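Local coordinates for protein 6-carboxyhexanoate--coa ligase (Bacillus subtilis, PDB 5FLL) that belongs to the 6-carboxyhexanoate--CoA ligase family and holds pimeloyl-AMP, pyrophosphate and magnesium together in one site, at residues 143-148 against 240-245; 53-58 against 197-202; 93-98 against 213-218. All coordinates share one frame; numbering follows the deposited sequence.

How the contacts relate
Each contact has one segment touching the same bound pimeloyl-AMP (197-202 in contact 2). Contact 1 touches its adenine, and contacts 2 and 3 lie on the other side of the chain's centre, about 24 Å and 25 Å from contact 1 between centres. These two are about 20 Å apart between centres yet touch, because Ile201 and Thr202 run alongside Ile215 to Met218, where the antiparallel strands 203-207 and 211-215 of the mixed sheet lie side by side. Along the chain the first segments come in the order contact 2, 3, 1, and the second segments repeat it, so all three interleave. Residues far apart in sequence thus meet at one ligand site.

Contact 1 (143-148 against 240-245). With WAQ (pimeloyl-AMP), chain C; PPV (pyrophosphate), chain D.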
# COMPACT_ATOMS: atom_id res chain seq x y z
N LYS A 143 16.60 5.02 5.71
CA LYS A 143 15.21 4.70 6.01
C LYS A 143 14.76 5.40 7.29
O LYS A 143 13.67 5.98 7.35
CB LYS A 143 15.03 3.19 6.10
CG LYS A 143 13.59 2.75 6.37
CD LYS A 143 13.45 1.22 6.42
CE LYS A 143 14.00 0.62 7.73
NZ LYS A 143 13.39 1.20 8.98
N GLY A 144 15.59 5.35 8.32
CA GLY A 144 15.19 5.89 9.61
C GLY A 144 14.25 4.95 10.32
O GLY A 144 13.88 3.89 9.82
N VAL A 145 13.89 5.31 11.53
CA VAL A 145 12.91 4.55 12.30
C VAL A 145 11.60 5.31 12.21
O VAL A 145 11.54 6.48 12.51
CB VAL A 145 13.35 4.47 13.78
CG1 VAL A 145 12.24 3.86 14.63
CG2 VAL A 145 14.61 3.64 13.92
N ARG A 146 10.57 4.63 11.78
CA ARG A 146 9.27 5.24 11.59
C ARG A 146 8.32 4.83 12.71
O ARG A 146 7.90 3.69 12.79
CB ARG A 146 8.70 4.85 10.23
CG ARG A 146 7.55 5.75 9.79
CD ARG A 146 8.00 7.10 9.24
NE ARG A 146 6.84 8.01 9.08
CZ ARG A 146 6.86 9.22 8.49
NH1 ARG A 146 7.97 9.75 8.03
NH2 ARG A 146 5.72 9.91 8.39
N VAL A 147 8.04 5.77 13.58
CA VAL A 147 7.11 5.58 14.65
C VAL A 147 5.75 5.50 14.01
O VAL A 147 5.38 6.37 13.23
CB VAL A 147 7.10 6.80 15.59
CG1 VAL A 147 6.13 6.58 16.74
CG2 VAL A 147 8.48 7.11 16.11
N SER A 148 4.98 4.48 14.34
CA SER A 148 3.63 4.45 13.83
C SER A 148 2.61 3.92 14.86
O SER A 148 2.92 3.78 16.03
CB SER A 148 3.58 3.70 12.50
OG SER A 148 3.72 2.36 12.72
N THR A 240 14.66 -3.59 20.54
CA THR A 240 13.52 -3.54 21.43
C THR A 240 12.82 -2.20 21.29
O THR A 240 11.61 -2.12 21.12
CB THR A 240 14.00 -3.64 22.89
OG1 THR A 240 14.81 -4.81 23.05
CG2 THR A 240 12.82 -3.67 23.84
N TYR A 241 13.60 -1.14 21.39
CA TYR A 241 13.05 0.19 21.41
C TYR A 241 12.41 0.48 20.06
O TYR A 241 11.34 1.11 19.98
CB TYR A 241 14.16 1.24 21.70
CG TYR A 241 14.95 1.04 23.00
CD1 TYR A 241 14.39 0.42 24.12
CD2 TYR A 241 16.28 1.48 23.10
CE1 TYR A 241 15.10 0.29 25.29
CE2 TYR A 241 17.00 1.34 24.27
CZ TYR A 241 16.42 0.76 25.36
OH TYR A 241 17.19 0.63 26.51
N ILE A 242 13.07 0.03 19.00
CA ILE A 242 12.59 0.25 17.64
C ILE A 242 11.23 -0.43 17.46
O ILE A 242 10.30 0.13 16.90
CB ILE A 242 13.62 -0.28 16.61
CG1 ILE A 242 14.79 0.71 16.49
CG2 ILE A 242 12.97 -0.53 15.26
CD1 ILE A 242 15.91 0.21 15.62
N HIS A 243 11.14 -1.67 17.92
CA HIS A 243 9.91 -2.43 17.87
C HIS A 243 8.79 -1.71 18.63
O HIS A 243 7.68 -1.64 18.15
CB HIS A 243 10.14 -3.81 18.45
CG HIS A 243 8.96 -4.71 18.31
ND1 HIS A 243 7.95 -4.74 19.25
CD2 HIS A 243 8.60 -5.56 17.33
CE1 HIS A 243 7.02 -5.59 18.86
NE2 HIS A 243 7.39 -6.10 17.70
N ASP A 244 9.09 -1.18 19.81
CA ASP A 244 8.10 -0.43 20.57
C ASP A 244 7.62 0.76 19.75
O ASP A 244 6.42 1.02 19.63
CB ASP A 244 8.67 0.05 21.90
CG ASP A 244 8.95 -1.09 22.88
OD1 ASP A 244 8.25 -2.10 22.81
OD2 ASP A 244 9.91 -0.99 23.68
N LEU A 245 8.54 1.49 19.15
CA LEU A 245 8.18 2.69 18.45
C LEU A 245 7.35 2.38 17.21
O LEU A 245 6.42 3.09 16.91
CB LEU A 245 9.41 3.50 18.11
CG LEU A 245 10.16 4.00 19.34
CD1 LEU A 245 11.53 4.52 18.94
CD2 LEU A 245 9.39 5.07 20.07
N1 WAQ C . 8.42 8.46 12.76
C2 WAQ C . 9.77 8.82 12.74
N3 WAQ C . 10.15 10.00 12.12
C4 WAQ C . 9.20 10.75 11.52
C5 WAQ C . 7.90 10.41 11.56
C6 WAQ C . 7.53 9.26 12.16
N6 WAQ C . 6.24 8.95 12.15
N7 WAQ C . 7.20 11.35 10.93
C8 WAQ C . 8.04 12.27 10.49
N9 WAQ C . 9.28 11.91 10.87
C1' WAQ C . 10.56 12.57 10.58
C2' WAQ C . 10.85 12.38 9.11
O2' WAQ C . 12.23 12.40 8.88
C3' WAQ C . 10.25 13.64 8.50
O3' WAQ C . 10.78 13.89 7.20
C4' WAQ C . 10.73 14.65 9.49
O4' WAQ C . 10.57 13.99 10.78
C5' WAQ C . 9.81 15.86 9.50
O5' WAQ C . 8.53 15.37 9.34
OAB WAQ C . 3.60 23.62 15.05
OAC WAQ C . 5.64 18.75 10.40
OAD WAQ C . 7.44 17.27 7.97
OAE WAQ C . 3.55 22.39 16.98
OAH WAQ C . 5.98 15.62 9.39
CAK WAQ C . 6.57 20.39 14.29
CAL WAQ C . 5.81 21.66 14.77
CAM WAQ C . 6.24 20.06 12.84
CAN WAQ C . 4.34 21.37 14.94
CAO WAQ C . 7.22 19.04 12.29
OAU WAQ C . 7.50 17.37 10.56
CAW WAQ C . 3.80 22.57 15.73
CAX WAQ C . 6.66 18.36 10.99
PBG WAQ C . 7.26 16.39 9.33
O11 PPV D . 7.38 12.09 6.26
P1 PPV D . 6.75 13.32 6.85
O21 PPV D . 5.99 13.10 8.12
O31 PPV D . 7.63 14.58 6.85
OPP PPV D . 5.52 13.63 5.81
P2 PPV D . 4.61 14.98 5.91
O12 PPV D . 4.03 15.02 7.31
O22 PPV D . 3.54 14.78 4.85
O32 PPV D . 5.61 16.10 5.68
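Val147 and Ser148 both meet the helix at one atom, the carbonyl oxygen of Leu245. Ser148 N donates to Leu245 O over 3.3 Å, a bent bond with its donor tilted 24° from the carbonyl plane, while Val147 CA brings its hydrogen to the same oxygen from 3.4 Å. Lys181 NZ adds a further bond there. Beside this polar point, Val145 CG2 lies against Ile242 CG1 at 3.9 Å, and Val147 CG2 reaches Leu245 CB at 4.2 Å.

The loop so fastened presents its backbone to pimeloyl-AMP. Val147 N donates to N1 of the adenine (2.8 Å), and Val147 O receives N6 in a nearly straight bond of 2.9 Å, 172° at the hydrogen. Arg146 starts away from the helix; the bend at its chi2 (78°) lays one guanidinium face against the adenine, with N7 3.1 Å above the plane. Its NH1 bonds pyrophosphate O11 at 3.0 Å and also Arg124 O; NH2 bonds O21 and forms a salt bridge with Glu32, which fixes the rotation of the group. Reading the Watson-Crick edge of adenine with the N-H and C=O of one residue is a familiar device of adenine-nucleotide pockets.

Contact 2 (53-58 against 197-202); sequences SHSRGK and DPDYIT. With MG (magnesium ion), chain F; WAQ (pimeloyl-AMP), chain C; PPV (pyrophosphate), chain D.
This is a loop-to-loop contact near the protein surface: His54, Ser55 and Arg56, between helix 40-52 and strand 61-68, meet Asp197, Pro198 and Asp199, between strands 188-194 and 203-207. Each side is a type I beta turn, His54 to Gly57 and Asp197 to Tyr200.

His54 comes to Asp197 edge-on. Its CE1 stands 3.2 Å from Asp197 OD1, near the ring plane, with ring and carboxylate turned 86° apart. The ring is held from within its own turn, where Arg56 N donates to His54 ND1 at 3.0 Å, only 3° out of the ring plane. That bond points NE2 at pyrophosphate, and His54 NE2 donates to O32 over 2.9 Å at 168°.

The same O32 is a ligand of a magnesium ion, as is Asp197 OD1, at 2.0 Å from the metal. Asp196, pyrophosphate O31, OAD of pimeloyl-AMP and a water complete six ligands, so the two turns meet at a metal-phosphate site in which O32 is held by both the magnesium ion and His54, while Asp197 reaches it through the metal.

Away from the metal, Ser55 OG packs on Pro198 CD at 3.3 Å, and Ser55 CB lies 3.4 Å from Asp199 OD2. The Arg56 side chain crosses Pro198 at about a right angle, CG 3.7 Å from Pro198 CD; its guanidinium goes on to Asp196 O and His27 O. From outside the two turns, Arg171 makes salt bridges to both Asp197 OD2 and Asp199 OD1.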
# COMPACT_ATOMS: atom_id res chain seq x y z
N SER A 53 -0.80 16.59 -2.36
CA SER A 53 -0.76 18.04 -2.37
C SER A 53 0.43 18.55 -1.55
O SER A 53 0.35 19.58 -0.91
CB SER A 53 -2.06 18.57 -1.79
OG SER A 53 -2.22 18.11 -0.46
N HIS A 54 1.53 17.79 -1.52
CA HIS A 54 2.64 18.14 -0.65
C HIS A 54 3.52 19.21 -1.27
O HIS A 54 3.78 19.20 -2.47
CB HIS A 54 3.47 16.90 -0.31
CG HIS A 54 4.24 17.03 0.97
ND1 HIS A 54 5.37 17.81 1.08
CD2 HIS A 54 4.01 16.52 2.20
CE1 HIS A 54 5.81 17.75 2.32
NE2 HIS A 54 5.01 16.97 3.02
N SER A 55 4.01 20.12 -0.42
CA SER A 55 4.89 21.22 -0.85
C SER A 55 6.26 20.77 -1.36
O SER A 55 6.86 21.48 -2.15
CB SER A 55 5.11 22.22 0.31
OG SER A 55 5.70 21.60 1.45
N ARG A 56 6.71 19.59 -0.95
CA ARG A 56 7.92 19.00 -1.50
C ARG A 56 7.73 18.49 -2.94
O ARG A 56 8.71 18.23 -3.63
CB ARG A 56 8.41 17.85 -0.62
CG ARG A 56 9.01 18.33 0.71
CD ARG A 56 9.25 17.19 1.71
NE ARG A 56 10.28 16.26 1.25
CZ ARG A 56 11.60 16.42 1.44
NH1 ARG A 56 12.08 17.49 2.09
NH2 ARG A 56 12.43 15.52 0.95
N GLY A 57 6.49 18.36 -3.41
CA GLY A 57 6.25 17.97 -4.80
C GLY A 57 5.19 16.88 -4.98
O GLY A 57 4.65 16.30 -4.02
N LYS A 58 4.91 16.62 -6.25
CA LYS A 58 3.99 15.61 -6.68
C LYS A 58 4.67 14.25 -6.74
O LYS A 58 5.65 14.08 -7.44
CB LYS A 58 3.49 15.97 -8.08
CG LYS A 58 2.78 14.82 -8.78
CD LYS A 58 2.78 15.00 -10.29
CE LYS A 58 2.18 13.79 -10.98
NZ LYS A 58 1.94 14.06 -12.43
N ASP A 197 9.55 20.15 5.32
CA ASP A 197 8.70 20.82 4.30
C ASP A 197 9.18 22.25 4.06
O ASP A 197 9.50 22.97 4.99
CB ASP A 197 7.23 20.82 4.71
CG ASP A 197 6.72 19.45 5.17
OD1 ASP A 197 7.40 18.40 5.01
OD2 ASP A 197 5.63 19.42 5.74
N PRO A 198 9.25 22.68 2.81
CA PRO A 198 9.74 24.04 2.58
C PRO A 198 8.82 25.12 3.13
O PRO A 198 9.21 26.27 3.21
CB PRO A 198 9.83 24.14 1.06
CG PRO A 198 8.91 23.09 0.55
CD PRO A 198 9.00 21.97 1.54
N ASP A 199 7.61 24.76 3.51
CA ASP A 199 6.59 25.75 3.83
C ASP A 199 6.20 25.79 5.33
O ASP A 199 5.18 26.35 5.69
CB ASP A 199 5.33 25.50 2.95
CG ASP A 199 4.59 24.17 3.32
OD1 ASP A 199 5.07 23.36 4.16
OD2 ASP A 199 3.48 23.95 2.80
N TYR A 200 7.02 25.22 6.19
CA TYR A 200 6.73 25.26 7.62
C TYR A 200 8.02 25.32 8.39
O TYR A 200 8.79 24.36 8.36
CB TYR A 200 5.94 24.03 8.03
CG TYR A 200 5.20 24.20 9.31
CD1 TYR A 200 4.05 25.00 9.38
CD2 TYR A 200 5.65 23.59 10.48
CE1 TYR A 200 3.36 25.18 10.58
CE2 TYR A 200 4.98 23.75 11.68
CZ TYR A 200 3.84 24.55 11.73
OH TYR A 200 3.18 24.70 12.93
N ILE A 201 8.23 26.42 9.13
CA ILE A 201 9.48 26.64 9.87
C ILE A 201 9.38 26.47 11.39
O ILE A 201 10.38 26.58 12.13
CB ILE A 201 10.04 28.03 9.62
CG1 ILE A 201 9.04 29.10 10.11
CG2 ILE A 201 10.33 28.22 8.14
CD1 ILE A 201 9.64 30.49 10.22
N THR A 202 8.19 26.17 11.89
CA THR A 202 8.08 25.88 13.31
C THR A 202 8.52 24.47 13.59
O THR A 202 8.30 23.56 12.78
CB THR A 202 6.67 26.09 13.81
OG1 THR A 202 6.40 27.50 13.83
CG2 THR A 202 6.54 25.55 15.21
MG MG F . 7.50 16.56 5.90
N1 WAQ C . 8.42 8.46 12.76
C2 WAQ C . 9.77 8.82 12.74
N3 WAQ C . 10.15 10.00 12.12
C4 WAQ C . 9.20 10.75 11.52
C5 WAQ C . 7.90 10.41 11.56
C6 WAQ C . 7.53 9.26 12.16
N6 WAQ C . 6.24 8.95 12.15
N7 WAQ C . 7.20 11.35 10.93
C8 WAQ C . 8.04 12.27 10.49
N9 WAQ C . 9.28 11.91 10.87
C1' WAQ C . 10.56 12.57 10.58
C2' WAQ C . 10.85 12.38 9.11
O2' WAQ C . 12.23 12.40 8.88
C3' WAQ C . 10.25 13.64 8.50
O3' WAQ C . 10.78 13.89 7.20
C4' WAQ C . 10.73 14.65 9.49
O4' WAQ C . 10.57 13.99 10.78
C5' WAQ C . 9.81 15.86 9.50
O5' WAQ C . 8.53 15.37 9.34
OAB WAQ C . 3.60 23.62 15.05
OAC WAQ C . 5.64 18.75 10.40
OAD WAQ C . 7.44 17.27 7.97
OAE WAQ C . 3.55 22.39 16.98
OAH WAQ C . 5.98 15.62 9.39
CAK WAQ C . 6.57 20.39 14.29
CAL WAQ C . 5.81 21.66 14.77
CAM WAQ C . 6.24 20.06 12.84
CAN WAQ C . 4.34 21.37 14.94
CAO WAQ C . 7.22 19.04 12.29
OAU WAQ C . 7.50 17.37 10.56
CAW WAQ C . 3.80 22.57 15.73
CAX WAQ C . 6.66 18.36 10.99
PBG WAQ C . 7.26 16.39 9.33
O11 PPV D . 7.38 12.09 6.26
P1 PPV D . 6.75 13.32 6.85
O21 PPV D . 5.99 13.10 8.12
O31 PPV D . 7.63 14.58 6.85
OPP PPV D . 5.52 13.63 5.81
P2 PPV D . 4.61 14.98 5.91
O12 PPV D . 4.03 15.02 7.31
O22 PPV D . 3.54 14.78 4.85
O32 PPV D . 5.61 16.10 5.68
O HOH W 1 8.00 15.46 4.10

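Contact 3 (93-98 against 213-218); sequences QKLARL and QRITAM. With WAQ (pimeloyl-AMP), chain C.
Helix 89-103 passes alongside the end of strand 211-215 and the turn beyond it, bringing Gln93 CA within 6.0 Å of Met218 CA and Ala96 CA within 7.6 Å of Ile215 CA. The polar link is at Gln93, whose NE2 donates to Met218 O over 2.9 Å (158° at the hydrogen). The donor lies in the carbonyl plane, on a lone pair, and the oxygen lies close to the Gln93 amide plane. Tyr114 OH bonds Gln93 OE1, so both ends of the amide are engaged; the carbonyl acceptor supports nitrogen on the Met218 side.

Met218 folds back so that its CE lies over one face of this amide. With chi2 at -72° and chi3 bent too, CE sits 3.6 Å from Gln93 NE2 and 3.9 Å from Ala96 CB, while Leu192 and Trp194 pack on the same side chain. Ile215 extends toward the helix, CD1 meeting Ala96 CB at 3.8 Å. Leu95 CD2 touches Ile215 CG1 more loosely.

The next residue back along the strand, Arg214, serves the ligand. NE donates almost straight to OAE of pimeloyl-AMP at 2.6 Å and NH2 to OAB at 2.9 Å, gripping both oxygens of the carboxylate, while NH1 bonds Thr83. The whole is a helix layered on the mixed sheet, packed through Ile215 and, just past the strand, Met218, with Arg214 lining the ligand's carboxylate pocket.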
# COMPACT_ATOMS: atom_id res chain seq x y z
N GLN A 93 17.30 27.79 17.30
CA GLN A 93 18.22 26.69 17.47
C GLN A 93 18.96 26.83 18.82
O GLN A 93 19.18 25.86 19.53
CB GLN A 93 19.22 26.60 16.28
CG GLN A 93 18.59 26.13 14.97
CD GLN A 93 18.03 24.71 15.04
OE1 GLN A 93 18.39 23.94 15.91
NE2 GLN A 93 17.15 24.36 14.13
N LYS A 94 19.33 28.05 19.17
CA LYS A 94 20.06 28.29 20.41
C LYS A 94 19.18 27.92 21.60
O LYS A 94 19.63 27.24 22.50
CB LYS A 94 20.49 29.74 20.48
CG LYS A 94 21.77 30.00 21.26
CD LYS A 94 22.24 31.46 21.09
CE LYS A 94 21.53 32.38 22.07
NZ LYS A 94 21.96 33.81 21.94
N LEU A 95 17.91 28.31 21.52
CA LEU A 95 16.93 27.90 22.52
C LEU A 95 16.76 26.38 22.54
O LEU A 95 16.75 25.75 23.60
CB LEU A 95 15.58 28.58 22.27
CG LEU A 95 14.46 28.26 23.27
CD1 LEU A 95 14.82 28.77 24.66
CD2 LEU A 95 13.15 28.91 22.81
N ALA A 96 16.67 25.78 21.37
CA ALA A 96 16.49 24.36 21.29
C ALA A 96 17.59 23.63 22.06
O ALA A 96 17.29 22.69 22.80
CB ALA A 96 16.47 23.90 19.83
N ARG A 97 18.84 24.03 21.86
CA ARG A 97 19.98 23.44 22.55
C ARG A 97 19.95 23.68 24.05
O ARG A 97 20.32 22.80 24.81
CB ARG A 97 21.31 23.94 21.96
CG ARG A 97 21.52 23.44 20.54
CD ARG A 97 22.91 23.61 19.95
NE ARG A 97 23.12 24.98 19.57
CZ ARG A 97 22.76 25.55 18.40
NH1 ARG A 97 22.14 24.88 17.43
NH2 ARG A 97 23.01 26.85 18.22
N LEU A 98 19.52 24.84 24.48
CA LEU A 98 19.43 25.10 25.90
C LEU A 98 18.37 24.17 26.54
O LEU A 98 18.59 23.56 27.58
CB LEU A 98 19.10 26.58 26.14
CG LEU A 98 18.78 27.01 27.60
CD1 LEU A 98 19.95 26.69 28.54
CD2 LEU A 98 18.43 28.49 27.67
N GLN A 213 7.81 21.63 23.70
CA GLN A 213 8.24 23.01 23.64
C GLN A 213 8.34 23.44 22.19
O GLN A 213 9.27 23.08 21.47
CB GLN A 213 9.59 23.16 24.33
CG GLN A 213 9.55 22.91 25.85
CD GLN A 213 9.02 24.12 26.61
OE1 GLN A 213 9.17 25.24 26.15
NE2 GLN A 213 8.44 23.90 27.78
N ARG A 214 7.35 24.20 21.75
CA ARG A 214 7.34 24.66 20.39
C ARG A 214 8.24 25.86 20.25
O ARG A 214 8.39 26.66 21.19
CB ARG A 214 5.92 25.05 19.99
CG ARG A 214 4.95 23.90 20.10
CD ARG A 214 3.52 24.34 19.89
NE ARG A 214 3.22 24.53 18.49
CZ ARG A 214 2.84 25.69 17.96
NH1 ARG A 214 2.73 26.76 18.70
NH2 ARG A 214 2.56 25.75 16.66
N ILE A 215 8.84 25.97 19.08
CA ILE A 215 9.81 27.02 18.79
C ILE A 215 9.45 27.50 17.38
O ILE A 215 9.45 26.72 16.42
CB ILE A 215 11.26 26.46 18.83
CG1 ILE A 215 11.54 25.74 20.17
CG2 ILE A 215 12.25 27.58 18.60
CD1 ILE A 215 12.90 25.09 20.27
N THR A 216 9.06 28.76 17.29
CA THR A 216 8.30 29.21 16.12
C THR A 216 9.14 29.42 14.86
O THR A 216 8.57 29.60 13.77
CB THR A 216 7.57 30.53 16.40
OG1 THR A 216 8.55 31.46 16.85
CG2 THR A 216 6.50 30.31 17.46
N ALA A 217 10.46 29.47 15.00
CA ALA A 217 11.35 29.52 13.86
C ALA A 217 12.57 28.66 14.09
O ALA A 217 13.40 28.99 14.91
CB ALA A 217 11.79 30.95 13.59
N MET A 218 12.68 27.56 13.34
CA MET A 218 13.80 26.62 13.46
C MET A 218 14.62 26.51 12.17
O MET A 218 15.71 25.94 12.18
CB MET A 218 13.28 25.25 13.87
CG MET A 218 12.76 25.18 15.30
SD MET A 218 14.14 25.26 16.46
CE MET A 218 14.56 23.53 16.47
N1 WAQ C . 8.42 8.46 12.76
C2 WAQ C . 9.77 8.82 12.74
N3 WAQ C . 10.15 10.00 12.12
C4 WAQ C . 9.20 10.75 11.52
C5 WAQ C . 7.90 10.41 11.56
C6 WAQ C . 7.53 9.26 12.16
N6 WAQ C . 6.24 8.95 12.15
N7 WAQ C . 7.20 11.35 10.93
C8 WAQ C . 8.04 12.27 10.49
N9 WAQ C . 9.28 11.91 10.87
C1' WAQ C . 10.56 12.57 10.58
C2' WAQ C . 10.85 12.38 9.11
O2' WAQ C . 12.23 12.40 8.88
C3' WAQ C . 10.25 13.64 8.50
O3' WAQ C . 10.78 13.89 7.20
C4' WAQ C . 10.73 14.65 9.49
O4' WAQ C . 10.57 13.99 10.78
C5' WAQ C . 9.81 15.86 9.50
O5' WAQ C . 8.53 15.37 9.34
OAB WAQ C . 3.60 23.62 15.05
OAC WAQ C . 5.64 18.75 10.40
OAD WAQ C . 7.44 17.27 7.97
OAE WAQ C . 3.55 22.39 16.98
OAH WAQ C . 5.98 15.62 9.39
CAK WAQ C . 6.57 20.39 14.29
CAL WAQ C . 5.81 21.66 14.77
CAM WAQ C . 6.24 20.06 12.84
CAN WAQ C . 4.34 21.37 14.94
CAO WAQ C . 7.22 19.04 12.29
OAU WAQ C . 7.50 17.37 10.56
CAW WAQ C . 3.80 22.57 15.73
CAX WAQ C . 6.66 18.36 10.99
PBG WAQ C . 7.26 16.39 9.33